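Local coordinates for protein delta toxin (Clostridium perfringens, PDB 2YGT) that probably kills host cells as a haemolytic beta-pore-forming toxin, whose soluble monomers assemble into a transmembrane beta-barrel pore, at residues S81-V86 against I257-E262; V109-K114 against S169-N174; T175-T180 against N195-R200. All blocks are in the same frame, centred on the assembly; numbering follows the deposited sequence.

Contact 1 of 3, residues S81-V86 against I257-E262; sequences SKYRGV and IAWDTE
Gly85 and Ile257 form the hydrogen-bonded pair that ties strands 84-86 and 257-259 together, antiparallel, with their axes 4.8 Å apart. Gly85 N donates to Ile257 O at 2.8 Å, and Ile257 N returns a bond to Gly85 O. A third backbone bond closes the end of the pairing: Trp259 N reaches Tyr83 O at 2.8 Å, lying in that carbonyl's plane. Between these bonds stands the non-hydrogen-bonded pair Arg84 and Ala258, whose CA atoms come within 4.3 Å. Here CA-H...O contacts complement the bonds, with Ala258 CA 3.2 Å from Tyr83 O and Arg84 CA 3.3 Å from Ile257 O.

Side-chain packing differs on the two faces. On one, Arg84 has CG anti to the backbone N (chi1 -176°) and its chain then bends at chi2. The small methyl of Ala258 sits over one face of the guanidinium, toward its rim, with CB nearest to Arg84 NH1 at 3.8 Å. On the other, Gly85 offers only backbone, against which Ile257 CG1 packs. At the strand ends Trp259 CD1 meets the edge of the Tyr83 ring at CD2, 3.9 Å away, a modest apolar contact between two aromatics.

Before the strand, Ser81 OG accepts from Tyr83 N in an ST turn, a role its short hydroxyl suits. This hairpin bend leads from strand 76-79 into strand 84-99, which here has 76-79 and 241-259 as antiparallel neighbours. Strand 263-282 follows beyond 241-259; its Trp263 meets Trp259 edge-to-face, while Tyr268 touches Arg84.

Contact 2 of 3, residues V109-K114 against S169-N174; sequences VDSVPK and SIASWN
Ser111 is the first residue of 109-114 to meet 169-174, its CB lying 4.0 Å from Trp173 CZ2 and its OG 3.9 Å from the methyl of Ala171. Small side chains suit this place, because both CB atoms point toward the opposing strand, the axes 8.4 Å apart and so too distant for backbone pairing. The backbone N of Ser111 donates to OD1 of the preceding Asp110, through the anti lone pair of that carboxylate oxygen. The hydroxyl of Ser111 is held by Gln163 NE2 and more weakly by Asp166 OD1, so a buried polar atom is satisfied.

Val112 turns its side chain the other way, onto strand 121-128, and gives the contact its carbonyl instead: Val112 O approaches Trp173 CZ2 to 3.3 Å, oblique to the ring. A cis peptide then bends the chain into Pro113, whose CD packs 3.6 Å from Trp173 CD1. Proline has no N-H to satisfy here, and its carbonyl supplies the one hydrogen bond of the contact. Trp173 NE1 donates to Pro113 O at 2.9 Å and 161°, with the acceptor almost in the indole plane and the N-H directed at a carbonyl lone pair. This fixes the rotation of a large buried ring, which also stacks on Phe229.

Such packing of two sheets through inward-facing side chains, at a strand angle of 15°, is that of a beta sandwich, the core of the leukocidin and haemolysin fold. It borders a metal site as well: Asp110 and Asp166 are zinc ligands in a crystal structure of this toxin, though that zinc is not bound to this chain in the model, and Ser111 lies beside both.

Contact 3 of 3, residues T175-T180 against N195-R200; sequences TEFAET and NQMFMR
Thr180 and Met197 mark the closest approach of the backbones, CA to CA 6.4 Å, where the chain beyond strand 175-177 passes a type I turn from Gln196 to Met199. Side chains and one water make the contact. Phe177, with CG anti to the backbone N (chi1 -173°), points at the turn and meets two residues tip to tip. The flexible, unbranched chain of Met197, bent at chi3, brings its terminal methyl obliquely to the ring; CE is modelled 3.2 Å from Phe177 CE1, a shortness that is doubtful. Phe198 presents its edge to the face of Phe177 in an offset edge-to-face pair, centroids 5.4 Å apart and planes at 70°; its CZ lies 3.9 Å from Phe177 CE2.

Thr180 uses both branches. Its CG2 packs 3.3 Å from Met197 O and also against Met197 CB, while a water bonded to Thr180 OG1 donates to Met197 O, its oxygen 3.1 Å from that carbonyl oxygen. The same hydroxyl bonds to Tyr184 N. The turn itself is shaped by Asn195, whose OD1 accepts from Met197 N at 2.9 Å in an Asx turn.

Trp89 of strand 84-99 meets Phe177 and Phe198 edge-to-face, and Tyr159 does the same with Phe177. Met197 also touches Tyr255 of strand 241-259, so this irregular chain packs onto the long sheet where strand 170-177 ends.

Overall arrangement
Each contact has at least one segment on the same long antiparallel sheet, in which strand 84-99 pairs with both 170-177 and 241-259. Contact 1 joins the ends of 84-99 and 241-259, about 35 Å from the centre of the chain. The centres of contacts 1 and 3 are about 18 Å apart, those of contacts 1 and 2 about 42 Å. Contacts 2 and 3 use consecutive segments of strand 170-177, centres about 26 Å apart. In sequence both fall between the segments of contact 1, contact 2 first. Contact 2 joins the two sheets of the sandwich, whereas contacts 1 and 3 lie toward one end of the molecule, probably equivalent to the membrane-facing rim of related toxins.

Contact 1 of 3, residues S81-V86 against I257-E262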
ATOM      1  N   SER A  81      11.539  18.092  27.979  1.00 33.64           N
ATOM      2  CA  SER A  81      12.472  18.656  28.942  1.00 33.10           C
ATOM      3  C   SER A  81      13.764  17.853  28.858  1.00 36.09           C
ATOM      4  O   SER A  81      13.905  16.984  27.994  1.00 41.61           O
ATOM      5  CB  SER A  81      11.905  18.601  30.361  1.00 33.65           C
ATOM      6  OG  SER A  81      12.082  17.318  30.936  1.00 30.18           O
ATOM      7  N   LYS A  82      14.704  18.134  29.752  1.00 34.00           N
ATOM      8  CA  LYS A  82      15.961  17.395  29.780  1.00 38.31           C
ATOM      9  C   LYS A  82      15.734  15.948  30.210  1.00 36.99           C
ATOM     10  O   LYS A  82      16.562  15.077  29.945  1.00 30.15           O
ATOM     11  CB  LYS A  82      16.959  18.072  30.723  1.00 38.48           C
ATOM     12  N   TYR A  83      14.606  15.700  30.869  1.00 34.13           N
ATOM     13  CA  TYR A  83      14.321  14.389  31.442  1.00 31.48           C
ATOM     14  C   TYR A  83      13.183  13.668  30.727  1.00 32.89           C
ATOM     15  O   TYR A  83      12.868  12.524  31.051  1.00 34.25           O
ATOM     16  CB  TYR A  83      13.999  14.516  32.934  1.00 39.99           C
ATOM     17  CG  TYR A  83      15.131  15.107  33.745  1.00 44.03           C
ATOM     18  CD1 TYR A  83      15.294  16.481  33.843  1.00 44.06           C
ATOM     19  CD2 TYR A  83      16.040  14.291  34.405  1.00 46.99           C
ATOM     20  CE1 TYR A  83      16.329  17.029  34.579  1.00 53.37           C
ATOM     21  CE2 TYR A  83      17.080  14.829  35.145  1.00 50.79           C
ATOM     22  CZ  TYR A  83      17.219  16.199  35.228  1.00 55.72           C
ATOM     23  OH  TYR A  83      18.249  16.742  35.959  1.00 56.08           O
ATOM     24  N   ARG A  84      12.568  14.337  29.757  1.00 35.10           N
ATOM     25  CA  ARG A  84      11.474  13.731  29.006  1.00 36.65           C
ATOM     26  C   ARG A  84      11.554  14.029  27.511  1.00 33.92           C
ATOM     27  O   ARG A  84      11.489  15.184  27.094  1.00 26.56           O
ATOM     28  CB  ARG A  84      10.120  14.169  29.568  1.00 44.29           C
ATOM     29  CG  ARG A  84       8.942  13.491  28.894  1.00 58.43           C
ATOM     30  CD  ARG A  84       7.865  13.125  29.899  1.00 64.75           C
ATOM     31  NE  ARG A  84       7.022  12.042  29.403  1.00 66.02           N
ATOM     32  CZ  ARG A  84       6.308  11.238  30.182  1.00 67.44           C
ATOM     33  NH1 ARG A  84       6.338  11.392  31.498  1.00 68.80           N
ATOM     34  NH2 ARG A  84       5.569  10.275  29.646  1.00 66.30           N
ATOM     35  N   GLY A  85      11.695  12.973  26.715  1.00 25.90           N
ATOM     36  CA  GLY A  85      11.797  13.101  25.273  1.00 25.49           C
ATOM     37  C   GLY A  85      10.662  12.413  24.537  1.00 28.74           C
ATOM     38  O   GLY A  85      10.067  11.458  25.041  1.00 25.33           O
ATOM     39  N   VAL A  86      10.359  12.898  23.339  1.00 30.16           N
ATOM     40  CA  VAL A  86       9.254  12.357  22.559  1.00 25.23           C
ATOM     41  C   VAL A  86       9.681  12.016  21.140  1.00 26.13           C
ATOM     42  O   VAL A  86      10.341  12.811  20.469  1.00 24.35           O
ATOM     43  CB  VAL A  86       8.072  13.351  22.484  1.00 31.71           C
ATOM     44  CG1 VAL A  86       6.933  12.760  21.659  1.00 22.51           C
ATOM     45  CG2 VAL A  86       7.596  13.729  23.881  1.00 23.63           C
ATOM     46  N   ILE A 257      10.048   8.849  26.283  1.00 24.23           N
ATOM     47  CA  ILE A 257      10.992   8.353  27.279  1.00 21.85           C
ATOM     48  C   ILE A 257      11.141   9.382  28.396  1.00 26.66           C
ATOM     49  O   ILE A 257      11.294  10.577  28.138  1.00 23.33           O
ATOM     50  CB  ILE A 257      12.375   8.003  26.678  1.00 21.89           C
ATOM     51  CG1 ILE A 257      12.977   9.212  25.958  1.00 22.53           C
ATOM     52  CG2 ILE A 257      12.260   6.808  25.746  1.00 21.11           C
ATOM     53  CD1 ILE A 257      14.403   8.994  25.499  1.00 22.78           C
ATOM     54  N   ALA A 258      11.070   8.913  29.636  1.00 22.69           N
ATOM     55  CA  ALA A 258      11.172   9.789  30.795  1.00 26.44           C
ATOM     56  C   ALA A 258      12.170   9.217  31.790  1.00 29.72           C
ATOM     57  O   ALA A 258      12.132   8.029  32.107  1.00 23.07           O
ATOM     58  CB  ALA A 258       9.810   9.966  31.450  1.00 23.50           C
ATOM     59  N   TRP A 259      13.063  10.069  32.278  1.00 24.42           N
ATOM     60  CA  TRP A 259      14.116   9.634  33.183  1.00 27.43           C
ATOM     61  C   TRP A 259      13.714   9.768  34.648  1.00 25.05           C
ATOM     62  O   TRP A 259      13.395  10.858  35.117  1.00 35.07           O
ATOM     63  CB  TRP A 259      15.403  10.422  32.927  1.00 31.78           C
ATOM     64  CG  TRP A 259      16.527  10.026  33.832  1.00 31.31           C
ATOM     65  CD1 TRP A 259      16.824  10.560  35.051  1.00 26.58           C
ATOM     66  CD2 TRP A 259      17.509   9.006  33.593  1.00 28.12           C
ATOM     67  NE1 TRP A 259      17.926   9.939  35.585  1.00 31.43           N
ATOM     68  CE2 TRP A 259      18.366   8.982  34.709  1.00 28.33           C
ATOM     69  CE3 TRP A 259      17.744   8.115  32.539  1.00 31.82           C
ATOM     70  CZ2 TRP A 259      19.444   8.101  34.807  1.00 28.38           C
ATOM     71  CZ3 TRP A 259      18.816   7.238  32.638  1.00 35.59           C
ATOM     72  CH2 TRP A 259      19.652   7.239  33.765  1.00 31.02           C
ATOM     73  N   ASP A 260      13.729   8.649  35.361  1.00 34.61           N
ATOM     74  CA  ASP A 260      13.566   8.651  36.808  1.00 33.67           C
ATOM     75  C   ASP A 260      14.953   8.482  37.412  1.00 36.35           C
ATOM     76  O   ASP A 260      15.612   9.460  37.757  1.00 43.37           O
ATOM     77  CB  ASP A 260      12.640   7.518  37.250  1.00 39.63           C
ATOM     78  CG  ASP A 260      12.188   7.661  38.691  1.00 51.14           C
ATOM     79  OD1 ASP A 260      12.551   8.671  39.332  1.00 43.24           O
ATOM     80  OD2 ASP A 260      11.470   6.764  39.181  1.00 60.72           O
ATOM     81  N   THR A 261      15.390   7.233  37.536  1.00 27.79           N
ATOM     82  CA  THR A 261      16.795   6.931  37.792  1.00 29.01           C
ATOM     83  C   THR A 261      17.265   5.999  36.679  1.00 24.56           C
ATOM     84  O   THR A 261      18.299   5.336  36.774  1.00 25.90           O
ATOM     85  CB  THR A 261      17.008   6.294  39.177  1.00 25.29           C
ATOM     86  OG1 THR A 261      16.180   5.133  39.305  1.00 35.82           O
ATOM     87  CG2 THR A 261      16.647   7.289  40.268  1.00 26.56           C
ATOM     88  N   GLU A 262      16.467   5.966  35.620  1.00 25.49           N
ATOM     89  CA  GLU A 262      16.753   5.213  34.411  1.00 33.63           C
ATOM     90  C   GLU A 262      15.716   5.668  33.400  1.00 33.48           C
ATOM     91  O   GLU A 262      14.745   6.331  33.764  1.00 23.64           O
ATOM     92  CB  GLU A 262      16.616   3.709  34.648  1.00 33.40           C
ATOM     93  CG  GLU A 262      15.190   3.258  34.928  1.00 30.96           C
ATOM     94  CD  GLU A 262      14.766   3.531  36.358  1.00 39.28           C
ATOM     95  OE1 GLU A 262      15.372   2.942  37.278  1.00 35.13           O
ATOM     96  OE2 GLU A 262      13.827   4.329  36.561  1.00 45.43           O
TER

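Contact 2 of 3, residues V109-K114 against S169-N174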
ATOM      1  N   VAL A 109     -13.044  -7.487  -8.669  1.00 18.50           N
ATOM      2  CA  VAL A 109     -13.209  -8.938  -8.615  1.00 22.55           C
ATOM      3  C   VAL A 109     -12.024  -9.674  -7.989  1.00 21.21           C
ATOM      4  O   VAL A 109     -12.100 -10.875  -7.726  1.00 20.11           O
ATOM      5  CB  VAL A 109     -13.531  -9.528 -10.004  1.00 25.67           C
ATOM      6  CG1 VAL A 109     -14.829  -8.930 -10.537  1.00 19.54           C
ATOM      7  CG2 VAL A 109     -12.377  -9.286 -10.964  1.00 18.72           C
ATOM      8  N   ASP A 110     -10.935  -8.950  -7.748  1.00 18.08           N
ATOM      9  CA  ASP A 110      -9.802  -9.505  -7.016  1.00 17.88           C
ATOM     10  C   ASP A 110      -8.798  -8.416  -6.663  1.00 17.40           C
ATOM     11  O   ASP A 110      -8.787  -7.347  -7.275  1.00 17.85           O
ATOM     12  CB  ASP A 110      -9.123 -10.623  -7.810  1.00 17.97           C
ATOM     13  CG  ASP A 110      -8.708 -11.791  -6.932  1.00 22.74           C
ATOM     14  OD1 ASP A 110      -8.278 -11.554  -5.784  1.00 20.54           O
ATOM     15  OD2 ASP A 110      -8.818 -12.949  -7.385  1.00 24.45           O
ATOM     16  N   SER A 111      -7.963  -8.689  -5.667  1.00 20.12           N
ATOM     17  CA  SER A 111      -6.959  -7.727  -5.228  1.00 16.91           C
ATOM     18  C   SER A 111      -5.822  -8.399  -4.464  1.00 25.49           C
ATOM     19  O   SER A 111      -5.955  -9.525  -3.986  1.00 21.00           O
ATOM     20  CB  SER A 111      -7.603  -6.638  -4.363  1.00 16.86           C
ATOM     21  OG  SER A 111      -8.244  -7.187  -3.227  1.00 17.10           O
ATOM     22  N   VAL A 112      -4.703  -7.697  -4.355  1.00 16.62           N
ATOM     23  CA  VAL A 112      -3.556  -8.183  -3.604  1.00 20.10           C
ATOM     24  C   VAL A 112      -2.885  -6.994  -2.928  1.00 17.62           C
ATOM     25  O   VAL A 112      -2.950  -5.876  -3.445  1.00 16.99           O
ATOM     26  CB  VAL A 112      -2.541  -8.882  -4.525  1.00 23.26           C
ATOM     27  CG1 VAL A 112      -3.033 -10.277  -4.905  1.00 17.00           C
ATOM     28  CG2 VAL A 112      -2.279  -8.034  -5.765  1.00 16.50           C
ATOM     29  N   PRO A 113      -2.234  -7.221  -1.772  1.00 17.45           N
ATOM     30  CA  PRO A 113      -2.050  -8.505  -1.078  1.00 16.74           C
ATOM     31  C   PRO A 113      -3.344  -9.062  -0.486  1.00 24.34           C
ATOM     32  O   PRO A 113      -4.281  -8.307  -0.224  1.00 18.14           O
ATOM     33  CB  PRO A 113      -1.074  -8.160   0.059  1.00 16.74           C
ATOM     34  CG  PRO A 113      -0.505  -6.821  -0.285  1.00 16.49           C
ATOM     35  CD  PRO A 113      -1.551  -6.118  -1.076  1.00 16.86           C
ATOM     36  N   LYS A 114      -3.384 -10.377  -0.281  1.00 23.40           N
ATOM     37  CA  LYS A 114      -4.534 -11.031   0.334  1.00 21.18           C
ATOM     38  C   LYS A 114      -4.257 -11.292   1.801  1.00 21.57           C
ATOM     39  O   LYS A 114      -3.102 -11.407   2.210  1.00 22.52           O
ATOM     40  CB  LYS A 114      -4.825 -12.371  -0.338  1.00 21.69           C
ATOM     41  CG  LYS A 114      -5.103 -12.295  -1.819  1.00 30.89           C
ATOM     42  CD  LYS A 114      -5.289 -13.692  -2.383  1.00 33.89           C
ATOM     43  CE  LYS A 114      -5.474 -13.665  -3.881  1.00 29.16           C
ATOM     44  NZ  LYS A 114      -5.546 -15.039  -4.438  1.00 39.61           N
ATOM     45  N   SER A 169     -16.852  -3.405  -3.814  1.00 18.66           N
ATOM     46  CA  SER A 169     -16.904  -1.959  -3.636  1.00 22.48           C
ATOM     47  C   SER A 169     -15.610  -1.361  -3.089  1.00 25.64           C
ATOM     48  O   SER A 169     -15.335  -0.179  -3.306  1.00 18.70           O
ATOM     49  CB  SER A 169     -18.070  -1.581  -2.722  1.00 19.80           C
ATOM     50  OG  SER A 169     -19.291  -2.089  -3.226  1.00 29.72           O
ATOM     51  N   ILE A 170     -14.822  -2.161  -2.377  1.00 17.92           N
ATOM     52  CA  ILE A 170     -13.622  -1.628  -1.740  1.00 17.51           C
ATOM     53  C   ILE A 170     -12.562  -2.674  -1.402  1.00 16.83           C
ATOM     54  O   ILE A 170     -12.870  -3.783  -0.963  1.00 16.76           O
ATOM     55  CB  ILE A 170     -13.973  -0.832  -0.459  1.00 17.92           C
ATOM     56  CG1 ILE A 170     -12.726  -0.163   0.121  1.00 17.58           C
ATOM     57  CG2 ILE A 170     -14.610  -1.738   0.580  1.00 18.03           C
ATOM     58  CD1 ILE A 170     -13.022   0.780   1.270  1.00 18.06           C
ATOM     59  N   ALA A 171     -11.306  -2.302  -1.622  1.00 18.51           N
ATOM     60  CA  ALA A 171     -10.170  -3.079  -1.148  1.00 20.77           C
ATOM     61  C   ALA A 171      -9.355  -2.196  -0.213  1.00 15.82           C
ATOM     62  O   ALA A 171      -8.975  -1.087  -0.582  1.00 15.95           O
ATOM     63  CB  ALA A 171      -9.324  -3.546  -2.318  1.00 22.82           C
ATOM     64  N   SER A 172      -9.097  -2.689   0.996  1.00 17.79           N
ATOM     65  CA  SER A 172      -8.424  -1.905   2.025  1.00 17.92           C
ATOM     66  C   SER A 172      -7.254  -2.655   2.653  1.00 19.83           C
ATOM     67  O   SER A 172      -7.346  -3.856   2.908  1.00 18.95           O
ATOM     68  CB  SER A 172      -9.417  -1.525   3.119  1.00 16.11           C
ATOM     69  OG  SER A 172     -10.596  -0.999   2.556  1.00 28.93           O
ATOM     70  N   TRP A 173      -6.166  -1.938   2.922  1.00 16.51           N
ATOM     71  CA  TRP A 173      -4.996  -2.543   3.546  1.00 19.69           C
ATOM     72  C   TRP A 173      -4.510  -1.734   4.742  1.00 21.97           C
ATOM     73  O   TRP A 173      -4.439  -0.506   4.694  1.00 19.36           O
ATOM     74  CB  TRP A 173      -3.856  -2.692   2.537  1.00 20.92           C
ATOM     75  CG  TRP A 173      -4.174  -3.578   1.377  1.00 21.69           C
ATOM     76  CD1 TRP A 173      -3.973  -4.925   1.293  1.00 14.31           C
ATOM     77  CD2 TRP A 173      -4.744  -3.178   0.126  1.00 14.61           C
ATOM     78  NE1 TRP A 173      -4.386  -5.390   0.064  1.00 22.26           N
ATOM     79  CE2 TRP A 173      -4.865  -4.336  -0.669  1.00 18.12           C
ATOM     80  CE3 TRP A 173      -5.166  -1.951  -0.397  1.00 14.89           C
ATOM     81  CZ2 TRP A 173      -5.391  -4.304  -1.958  1.00 21.20           C
ATOM     82  CZ3 TRP A 173      -5.688  -1.923  -1.679  1.00 14.99           C
ATOM     83  CH2 TRP A 173      -5.795  -3.091  -2.444  1.00 14.81           C
ATOM     84  N   ASN A 174      -4.185  -2.441   5.817  1.00 26.11           N
ATOM     85  CA  ASN A 174      -3.534  -1.843   6.973  1.00 19.48           C
ATOM     86  C   ASN A 174      -2.100  -2.332   7.060  1.00 17.13           C
ATOM     87  O   ASN A 174      -1.846  -3.535   7.158  1.00 14.46           O
ATOM     88  CB  ASN A 174      -4.271  -2.197   8.265  1.00 25.07           C
ATOM     89  CG  ASN A 174      -5.445  -1.276   8.540  1.00 43.43           C
ATOM     90  OD1 ASN A 174      -5.590  -0.230   7.907  1.00 50.62           O
ATOM     91  ND2 ASN A 174      -6.285  -1.658   9.496  1.00 51.98           N
TER

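Contact 3 of 3, residues T175-T180 against N195-R200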
ATOM      1  N   THR A 175      -1.162  -1.396   7.006  1.00 17.08           N
ATOM      2  CA  THR A 175       0.236  -1.708   7.255  1.00 17.31           C
ATOM      3  C   THR A 175       0.633  -1.123   8.608  1.00 22.47           C
ATOM      4  O   THR A 175       0.878   0.078   8.736  1.00 17.44           O
ATOM      5  CB  THR A 175       1.140  -1.180   6.137  1.00 14.70           C
ATOM      6  OG1 THR A 175       0.723  -1.754   4.893  1.00 14.55           O
ATOM      7  CG2 THR A 175       2.585  -1.555   6.401  1.00 14.70           C
ATOM      8  N   GLU A 176       0.682  -1.991   9.613  1.00 18.43           N
ATOM      9  CA  GLU A 176       0.876  -1.573  10.994  1.00 18.20           C
ATOM     10  C   GLU A 176       2.153  -2.152  11.590  1.00 18.06           C
ATOM     11  O   GLU A 176       2.546  -3.275  11.272  1.00 14.74           O
ATOM     12  CB  GLU A 176      -0.328  -2.005  11.831  1.00 25.29           C
ATOM     13  CG  GLU A 176      -0.328  -1.485  13.258  1.00 30.57           C
ATOM     14  CD  GLU A 176      -1.588  -1.870  14.010  1.00 44.00           C
ATOM     15  OE1 GLU A 176      -2.607  -2.172  13.351  1.00 39.05           O
ATOM     16  OE2 GLU A 176      -1.560  -1.872  15.258  1.00 54.07           O
ATOM     17  N   PHE A 177       2.794  -1.379  12.462  1.00 22.56           N
ATOM     18  CA  PHE A 177       4.022  -1.821  13.110  1.00 25.67           C
ATOM     19  C   PHE A 177       3.789  -3.132  13.851  1.00 21.15           C
ATOM     20  O   PHE A 177       2.760  -3.319  14.501  1.00 17.62           O
ATOM     21  CB  PHE A 177       4.567  -0.750  14.067  1.00 20.22           C
ATOM     22  CG  PHE A 177       5.919  -1.087  14.639  1.00 20.01           C
ATOM     23  CD1 PHE A 177       6.028  -1.822  15.808  1.00 15.72           C
ATOM     24  CD2 PHE A 177       7.081  -0.688  13.997  1.00 15.90           C
ATOM     25  CE1 PHE A 177       7.268  -2.151  16.326  1.00 15.94           C
ATOM     26  CE2 PHE A 177       8.322  -1.011  14.514  1.00 17.00           C
ATOM     27  CZ  PHE A 177       8.414  -1.744  15.682  1.00 16.15           C
ATOM     28  N   ALA A 178       4.750  -4.042  13.749  1.00 15.08           N
ATOM     29  CA  ALA A 178       4.611  -5.353  14.362  1.00 22.67           C
ATOM     30  C   ALA A 178       5.480  -5.485  15.607  1.00 22.79           C
ATOM     31  O   ALA A 178       4.966  -5.529  16.726  1.00 20.47           O
ATOM     32  CB  ALA A 178       4.940  -6.456  13.356  1.00 15.01           C
ATOM     33  N   GLU A 179       6.794  -5.535  15.410  1.00 18.20           N
ATOM     34  CA  GLU A 179       7.719  -5.790  16.508  1.00 16.38           C
ATOM     35  C   GLU A 179       9.162  -5.517  16.093  1.00 20.99           C
ATOM     36  O   GLU A 179       9.570  -5.860  14.982  1.00 16.12           O
ATOM     37  CB  GLU A 179       7.575  -7.236  16.986  1.00 18.13           C
ATOM     38  CG  GLU A 179       8.492  -7.609  18.139  1.00 27.58           C
ATOM     39  CD  GLU A 179       8.217  -9.004  18.668  1.00 33.88           C
ATOM     40  OE1 GLU A 179       7.057  -9.295  19.033  1.00 16.29           O
ATOM     41  OE2 GLU A 179       9.167  -9.810  18.711  1.00 16.81           O
ATOM     42  N   THR A 180       9.928  -4.902  16.989  1.00 16.43           N
ATOM     43  CA  THR A 180      11.320  -4.569  16.710  1.00 26.09           C
ATOM     44  C   THR A 180      12.174  -5.829  16.655  1.00 22.47           C
ATOM     45  O   THR A 180      11.743  -6.890  17.095  1.00 19.56           O
ATOM     46  CB  THR A 180      11.903  -3.604  17.780  1.00 17.17           C
ATOM     47  OG1 THR A 180      12.127  -4.321  19.001  1.00 17.36           O
ATOM     48  CG2 THR A 180      10.959  -2.440  18.036  1.00 17.00           C
ATOM     49  N   ASN A 195       7.920   0.496  28.313  1.00 21.14           N
ATOM     50  CA  ASN A 195       7.980  -0.020  26.950  1.00 18.23           C
ATOM     51  C   ASN A 195       9.267   0.444  26.278  1.00 22.38           C
ATOM     52  O   ASN A 195       9.469   1.642  26.081  1.00 18.69           O
ATOM     53  CB  ASN A 195       6.759   0.444  26.149  1.00 18.00           C
ATOM     54  CG  ASN A 195       6.773  -0.055  24.710  1.00 22.91           C
ATOM     55  OD1 ASN A 195       7.805  -0.032  24.041  1.00 23.86           O
ATOM     56  ND2 ASN A 195       5.617  -0.501  24.227  1.00 17.27           N
ATOM     57  N   GLN A 196      10.127  -0.506  25.916  1.00 18.32           N
ATOM     58  CA  GLN A 196      11.473  -0.184  25.448  1.00 18.63           C
ATOM     59  C   GLN A 196      11.658  -0.340  23.938  1.00 18.37           C
ATOM     60  O   GLN A 196      12.788  -0.445  23.456  1.00 28.19           O
ATOM     61  CB  GLN A 196      12.504  -1.063  26.164  1.00 18.92           C
ATOM     62  CG  GLN A 196      12.284  -1.222  27.657  1.00 19.14           C
ATOM     63  CD  GLN A 196      13.028  -2.420  28.223  1.00 26.71           C
ATOM     64  OE1 GLN A 196      14.257  -2.421  28.310  1.00 19.79           O
ATOM     65  NE2 GLN A 196      12.281  -3.449  28.608  1.00 19.12           N
ATOM     66  N   MET A 197      10.560  -0.341  23.190  1.00 18.45           N
ATOM     67  CA  MET A 197      10.634  -0.636  21.762  1.00 17.67           C
ATOM     68  C   MET A 197      11.576   0.285  20.977  1.00 17.99           C
ATOM     69  O   MET A 197      12.294  -0.178  20.091  1.00 21.16           O
ATOM     70  CB  MET A 197       9.238  -0.703  21.123  1.00 21.58           C
ATOM     71  CG  MET A 197       8.465   0.600  21.105  1.00 31.14           C
ATOM     72  SD  MET A 197       6.740   0.329  20.627  1.00 31.01           S
ATOM     73  CE  MET A 197       6.953  -0.610  19.124  1.00 16.50           C
ATOM     74  N   PHE A 198      11.586   1.575  21.302  1.00 18.34           N
ATOM     75  CA  PHE A 198      12.459   2.517  20.596  1.00 22.76           C
ATOM     76  C   PHE A 198      13.490   3.175  21.515  1.00 19.42           C
ATOM     77  O   PHE A 198      14.040   4.230  21.201  1.00 19.92           O
ATOM     78  CB  PHE A 198      11.639   3.580  19.857  1.00 18.74           C
ATOM     79  CG  PHE A 198      10.708   3.012  18.823  1.00 24.68           C
ATOM     80  CD1 PHE A 198      11.179   2.150  17.847  1.00 19.70           C
ATOM     81  CD2 PHE A 198       9.360   3.338  18.828  1.00 17.94           C
ATOM     82  CE1 PHE A 198      10.325   1.619  16.897  1.00 17.86           C
ATOM     83  CE2 PHE A 198       8.501   2.814  17.879  1.00 26.27           C
ATOM     84  CZ  PHE A 198       8.987   1.951  16.912  1.00 20.67           C
ATOM     85  N   MET A 199      13.751   2.529  22.646  1.00 19.49           N
ATOM     86  CA  MET A 199      14.723   3.016  23.618  1.00 22.22           C
ATOM     87  C   MET A 199      16.136   2.501  23.301  1.00 27.92           C
ATOM     88  O   MET A 199      16.385   1.296  23.305  1.00 20.33           O
ATOM     89  CB  MET A 199      14.290   2.604  25.028  1.00 20.09           C
ATOM     90  CG  MET A 199      15.113   3.201  26.152  1.00 20.77           C
ATOM     91  SD  MET A 199      14.739   2.422  27.742  1.00 29.49           S
ATOM     92  CE  MET A 199      12.990   2.765  27.879  1.00 20.25           C
ATOM     93  N   ARG A 200      17.055   3.420  23.019  1.00 21.15           N
ATOM     94  CA  ARG A 200      18.417   3.043  22.647  1.00 21.65           C
ATOM     95  C   ARG A 200      19.190   2.446  23.821  1.00 28.74           C
ATOM     96  O   ARG A 200      19.987   1.524  23.647  1.00 26.97           O
ATOM     97  CB  ARG A 200      19.178   4.242  22.077  1.00 28.27           C
ATOM     98  CG  ARG A 200      20.558   3.895  21.546  1.00 27.40           C
ATOM     99  CD  ARG A 200      21.194   5.078  20.835  1.00 44.07           C
ATOM    100  NE  ARG A 200      22.132   4.643  19.803  1.00 64.18           N
ATOM    101  CZ  ARG A 200      23.449   4.562  19.968  1.00 71.77           C
ATOM    102  NH1 ARG A 200      24.000   4.891  21.129  1.00 74.82           N
ATOM    103  NH2 ARG A 200      24.218   4.155  18.966  1.00 71.05           N
TER
HETATM  104  O   HOH W   1      13.877  -2.869  20.396  1.00 26.23           O